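Local atomic coordinates of transcriptional regulator (NtrC family) (Aquifex aeolicus, PDB entry 3DZD), a protein that probably activates transcription by sigma54 RNA polymerase, as an AAA+ ATPase of the NtrC family whose activity is governed by a receiver domain. Residues K31-K41 / M54-F65. Residues are numbered along the deposited sequence; the frame is centred on the assembly and turned at random.
Sequences KTLREAEKKIK and MPDGDGVNFIDF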
loop_
_atom_site.group_PDB
_atom_site.type_symbol
_atom_site.label_atom_id
_atom_site.label_comp_id
_atom_site.label_asym_id
_atom_site.label_seq_id
_atom_site.Cartn_x
_atom_site.Cartn_y
_atom_site.Cartn_z
ATOM N N LYS A 31 5.638 -0.092 38.282
ATOM C CA LYS A 31 5.378 -1.085 39.316
ATOM C C LYS A 31 3.947 -1.013 39.847
ATOM O O LYS A 31 3.524 -1.862 40.632
ATOM C CB LYS A 31 6.392 -0.934 40.450
ATOM C CG LYS A 31 7.836 -1.070 39.988
ATOM C CD LYS A 31 8.817 -0.600 41.055
ATOM C CE LYS A 31 10.260 -0.635 40.555
ATOM N NZ LYS A 31 11.223 -0.151 41.591
ATOM N N THR A 32 3.206 -0.002 39.409
ATOM C CA THR A 32 1.812 0.154 39.793
ATOM C C THR A 32 1.029 0.680 38.601
ATOM O O THR A 32 1.610 1.240 37.670
ATOM C CB THR A 32 1.659 1.151 40.950
ATOM O OG1 THR A 32 2.277 2.392 40.589
ATOM C CG2 THR A 32 2.319 0.617 42.213
ATOM N N LEU A 33 -0.287 0.500 38.621
ATOM C CA LEU A 33 -1.123 1.091 37.589
ATOM C C LEU A 33 -1.002 2.608 37.609
ATOM O O LEU A 33 -1.104 3.264 36.571
ATOM C CB LEU A 33 -2.580 0.661 37.752
ATOM C CG LEU A 33 -3.008 -0.475 36.824
ATOM C CD1 LEU A 33 -1.861 -1.439 36.602
ATOM C CD2 LEU A 33 -4.233 -1.194 37.361
ATOM N N ARG A 34 -0.768 3.162 38.793
ATOM C CA ARG A 34 -0.599 4.601 38.936
ATOM C C ARG A 34 0.627 5.072 38.170
ATOM O O ARG A 34 0.533 5.943 37.308
ATOM C CB ARG A 34 -0.472 4.985 40.407
ATOM C CG ARG A 34 -0.347 6.477 40.645
ATOM C CD ARG A 34 -0.401 6.783 42.128
ATOM N NE ARG A 34 -0.190 8.197 42.420
ATOM C CZ ARG A 34 -1.167 9.069 42.649
ATOM N NH1 ARG A 34 -2.434 8.677 42.612
ATOM N NH2 ARG A 34 -0.876 10.336 42.915
ATOM N N GLU A 35 1.777 4.491 38.494
ATOM C CA GLU A 35 3.034 4.832 37.835
ATOM C C GLU A 35 2.937 4.616 36.325
ATOM O O GLU A 35 3.515 5.364 35.537
ATOM C CB GLU A 35 4.168 3.991 38.419
ATOM C CG GLU A 35 5.563 4.453 38.046
ATOM C CD GLU A 35 6.638 3.470 38.488
ATOM O OE1 GLU A 35 6.364 2.652 39.394
ATOM O OE2 GLU A 35 7.757 3.511 37.929
ATOM N N ALA A 36 2.199 3.592 35.919
ATOM C CA ALA A 36 2.071 3.296 34.506
ATOM C C ALA A 36 1.358 4.437 33.793
ATOM O O ALA A 36 1.868 4.971 32.808
ATOM C CB ALA A 36 1.336 1.984 34.296
ATOM N N GLU A 37 0.182 4.806 34.297
ATOM C CA GLU A 37 -0.613 5.883 33.706
ATOM C C GLU A 37 0.237 7.121 33.482
ATOM O O GLU A 37 0.140 7.785 32.450
ATOM C CB GLU A 37 -1.798 6.225 34.605
ATOM C CG GLU A 37 -2.791 5.093 34.751
ATOM C CD GLU A 37 -3.900 5.410 35.730
ATOM O OE1 GLU A 37 -3.689 6.266 36.617
ATOM O OE2 GLU A 37 -4.983 4.795 35.618
ATOM N N LYS A 38 1.072 7.423 34.465
ATOM C CA LYS A 38 2.024 8.511 34.356
ATOM C C LYS A 38 2.814 8.374 33.061
ATOM O O LYS A 38 2.748 9.234 32.178
ATOM C CB LYS A 38 2.970 8.480 35.557
ATOM C CG LYS A 38 4.233 9.307 35.408
ATOM C CD LYS A 38 3.971 10.769 35.688
ATOM C CE LYS A 38 5.261 11.481 36.027
ATOM N NZ LYS A 38 6.324 11.144 35.042
ATOM N N LYS A 39 3.551 7.274 32.942
ATOM C CA LYS A 39 4.466 7.098 31.819
ATOM C C LYS A 39 3.778 7.010 30.455
ATOM O O LYS A 39 4.326 7.462 29.448
ATOM C CB LYS A 39 5.397 5.909 32.066
ATOM C CG LYS A 39 6.574 6.284 32.948
ATOM C CD LYS A 39 7.219 5.096 33.622
ATOM C CE LYS A 39 8.457 5.551 34.371
ATOM N NZ LYS A 39 8.920 4.526 35.323
ATOM N N ILE A 40 2.575 6.453 30.423
ATOM C CA ILE A 40 1.841 6.310 29.168
ATOM C C ILE A 40 1.448 7.676 28.594
ATOM O O ILE A 40 1.657 7.947 27.408
ATOM C CB ILE A 40 0.598 5.409 29.357
ATOM C CG1 ILE A 40 1.035 3.971 29.646
ATOM C CG2 ILE A 40 -0.307 5.466 28.148
ATOM C CD1 ILE A 40 -0.102 3.044 29.986
ATOM N N LYS A 41 0.896 8.536 29.446
ATOM C CA LYS A 41 0.456 9.868 29.035
ATOM C C LYS A 41 1.653 10.743 28.687
ATOM O O LYS A 41 1.540 11.713 27.936
ATOM C CB LYS A 41 -0.361 10.524 30.154
ATOM C CG LYS A 41 -1.676 9.821 30.462
ATOM C CD LYS A 41 -2.135 10.076 31.889
ATOM C CE LYS A 41 -2.485 11.538 32.114
ATOM N NZ LYS A 41 -2.878 11.814 33.526
HETATM N N MSE A 54 -2.705 -6.399 39.213
HETATM C CA MSE A 54 -1.915 -5.290 39.725
HETATM C C MSE A 54 -2.504 -4.839 41.057
HETATM O O MSE A 54 -3.702 -4.996 41.292
HETATM C CB MSE A 54 -1.918 -4.139 38.716
HETATM C CG MSE A 54 -1.154 -4.442 37.439
HETATM SE SE MSE A 54 0.760 -4.641 37.773
HETATM C CE MSE A 54 1.145 -2.919 38.599
ATOM N N PRO A 55 -1.664 -4.275 41.937
ATOM C CA PRO A 55 -2.122 -3.843 43.262
ATOM C C PRO A 55 -3.267 -2.831 43.200
ATOM O O PRO A 55 -4.339 -3.095 43.743
ATOM C CB PRO A 55 -0.876 -3.189 43.868
ATOM C CG PRO A 55 0.267 -3.789 43.136
ATOM C CD PRO A 55 -0.226 -4.021 41.741
ATOM N N ASP A 56 -3.043 -1.698 42.539
ATOM C CA ASP A 56 -3.989 -0.582 42.568
ATOM C C ASP A 56 -5.013 -0.557 41.426
ATOM O O ASP A 56 -5.306 0.509 40.877
ATOM C CB ASP A 56 -3.238 0.758 42.632
ATOM C CG ASP A 56 -2.104 0.852 41.615
ATOM O OD1 ASP A 56 -1.981 -0.045 40.754
ATOM O OD2 ASP A 56 -1.329 1.828 41.677
ATOM N N GLY A 57 -5.564 -1.717 41.079
ATOM C CA GLY A 57 -6.587 -1.782 40.048
ATOM C C GLY A 57 -6.640 -3.089 39.280
ATOM O O GLY A 57 -5.783 -3.958 39.436
ATOM N N ASP A 58 -7.658 -3.226 38.439
ATOM C CA ASP A 58 -7.820 -4.418 37.621
ATOM C C ASP A 58 -6.949 -4.336 36.367
ATOM O O ASP A 58 -7.247 -3.581 35.441
ATOM C CB ASP A 58 -9.291 -4.594 37.239
ATOM C CG ASP A 58 -9.596 -5.981 36.715
ATOM O OD1 ASP A 58 -8.655 -6.789 36.579
ATOM O OD2 ASP A 58 -10.782 -6.262 36.441
ATOM N N GLY A 59 -5.871 -5.116 36.348
ATOM C CA GLY A 59 -4.940 -5.135 35.233
ATOM C C GLY A 59 -5.597 -5.289 33.874
ATOM O O GLY A 59 -5.207 -4.624 32.916
ATOM N N VAL A 60 -6.588 -6.169 33.786
ATOM C CA VAL A 60 -7.351 -6.352 32.553
ATOM C C VAL A 60 -8.025 -5.053 32.100
ATOM O O VAL A 60 -7.815 -4.587 30.977
ATOM C CB VAL A 60 -8.436 -7.432 32.728
ATOM C CG1 VAL A 60 -9.200 -7.633 31.429
ATOM C CG2 VAL A 60 -7.816 -8.737 33.205
ATOM N N ASN A 61 -8.838 -4.472 32.980
ATOM C CA ASN A 61 -9.562 -3.243 32.667
ATOM C C ASN A 61 -8.636 -2.090 32.304
ATOM O O ASN A 61 -9.010 -1.200 31.539
ATOM C CB ASN A 61 -10.471 -2.841 33.831
ATOM C CG ASN A 61 -11.584 -3.843 34.071
ATOM O OD1 ASN A 61 -12.016 -4.540 33.150
ATOM N ND2 ASN A 61 -12.055 -3.921 35.313
ATOM N N PHE A 62 -7.428 -2.107 32.857
ATOM C CA PHE A 62 -6.434 -1.083 32.545
ATOM C C PHE A 62 -6.148 -1.012 31.048
ATOM O O PHE A 62 -5.696 0.009 30.540
ATOM C CB PHE A 62 -5.135 -1.335 33.303
ATOM C CG PHE A 62 -4.142 -0.225 33.168
ATOM C CD1 PHE A 62 -4.259 0.921 33.936
ATOM C CD2 PHE A 62 -3.098 -0.317 32.264
ATOM C CE1 PHE A 62 -3.350 1.953 33.812
ATOM C CE2 PHE A 62 -2.185 0.716 32.135
ATOM C CZ PHE A 62 -2.312 1.853 32.914
ATOM N N ILE A 63 -6.405 -2.107 30.343
ATOM C CA ILE A 63 -6.294 -2.097 28.897
ATOM C C ILE A 63 -7.134 -0.962 28.318
ATOM O O ILE A 63 -6.750 -0.346 27.325
ATOM C CB ILE A 63 -6.724 -3.442 28.289
ATOM C CG1 ILE A 63 -5.633 -4.488 28.512
ATOM C CG2 ILE A 63 -7.008 -3.295 26.808
ATOM C CD1 ILE A 63 -6.033 -5.868 28.085
ATOM N N ASP A 64 -8.270 -0.669 28.947
ATOM C CA ASP A 64 -9.121 0.426 28.480
ATOM C C ASP A 64 -8.414 1.773 28.627
ATOM O O ASP A 64 -8.537 2.646 27.769
ATOM C CB ASP A 64 -10.468 0.436 29.209
ATOM C CG ASP A 64 -11.345 -0.750 28.836
ATOM O OD1 ASP A 64 -11.494 -1.037 27.627
ATOM O OD2 ASP A 64 -11.892 -1.392 29.760
ATOM N N PHE A 65 -7.663 1.937 29.709
ATOM C CA PHE A 65 -6.863 3.140 29.872
ATOM C C PHE A 65 -5.912 3.310 28.695
ATOM O O PHE A 65 -5.767 4.404 28.154
ATOM C CB PHE A 65 -6.053 3.088 31.160
ATOM C CG PHE A 65 -5.168 4.282 31.353
ATOM C CD1 PHE A 65 -5.559 5.323 32.177
ATOM C CD2 PHE A 65 -3.958 4.378 30.689
ATOM C CE1 PHE A 65 -4.755 6.428 32.348
ATOM C CE2 PHE A 65 -3.145 5.480 30.859
ATOM C CZ PHE A 65 -3.545 6.506 31.691
#
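Lys31 lays its carbonyl O 3.3 Å from CE of selenomethionine Met54, whose twice-bent chain also brings that methyl to Thr32 CA. Thr32 is the N-cap of helix 33-42, its OG1 accepting from Glu35 N, and the carboxylate of Asp56 reaches the same helix end from the other segment. Leu33 N gives a 2.8 Å bond to the syn lone pair of Asp56 OD1; Arg34 N meets Asp56 OD2 at 3.2 Å from above the carboxylate plane. One acid thus takes two amides of the first turn, where the helix dipole would probably favour its negative charge. Leu33 then runs past Phe62, CD1 over one ring face, while CD2 lies on Gly57, where a side chain would clash. Phe62 is a knob among Leu33, Ala36, Glu37 and Ile40. Glu37 CG touches Phe62 CE1 at the ring edge (3.3 Å) and makes a CH-pi contact with the Phe65 face, 3.6 Å from its centroid. Ile40 sends CD1 to the Phe62 edge and CG2 to that of Phe65, where Lys41 CD also packs. A serine in place of Phe65 would probably strip the Glu37 methylenes of the ring face they lie on, leaving CG the Phe62 edge, and open a gap beside Ile40 and Lys41. In this CheY-like receiver domain, helices 33-42 and 62-69 pack side by side on the parallel sheet, Ala36 and Ile40 against strand 2-6, Phe62 against strand 47-51.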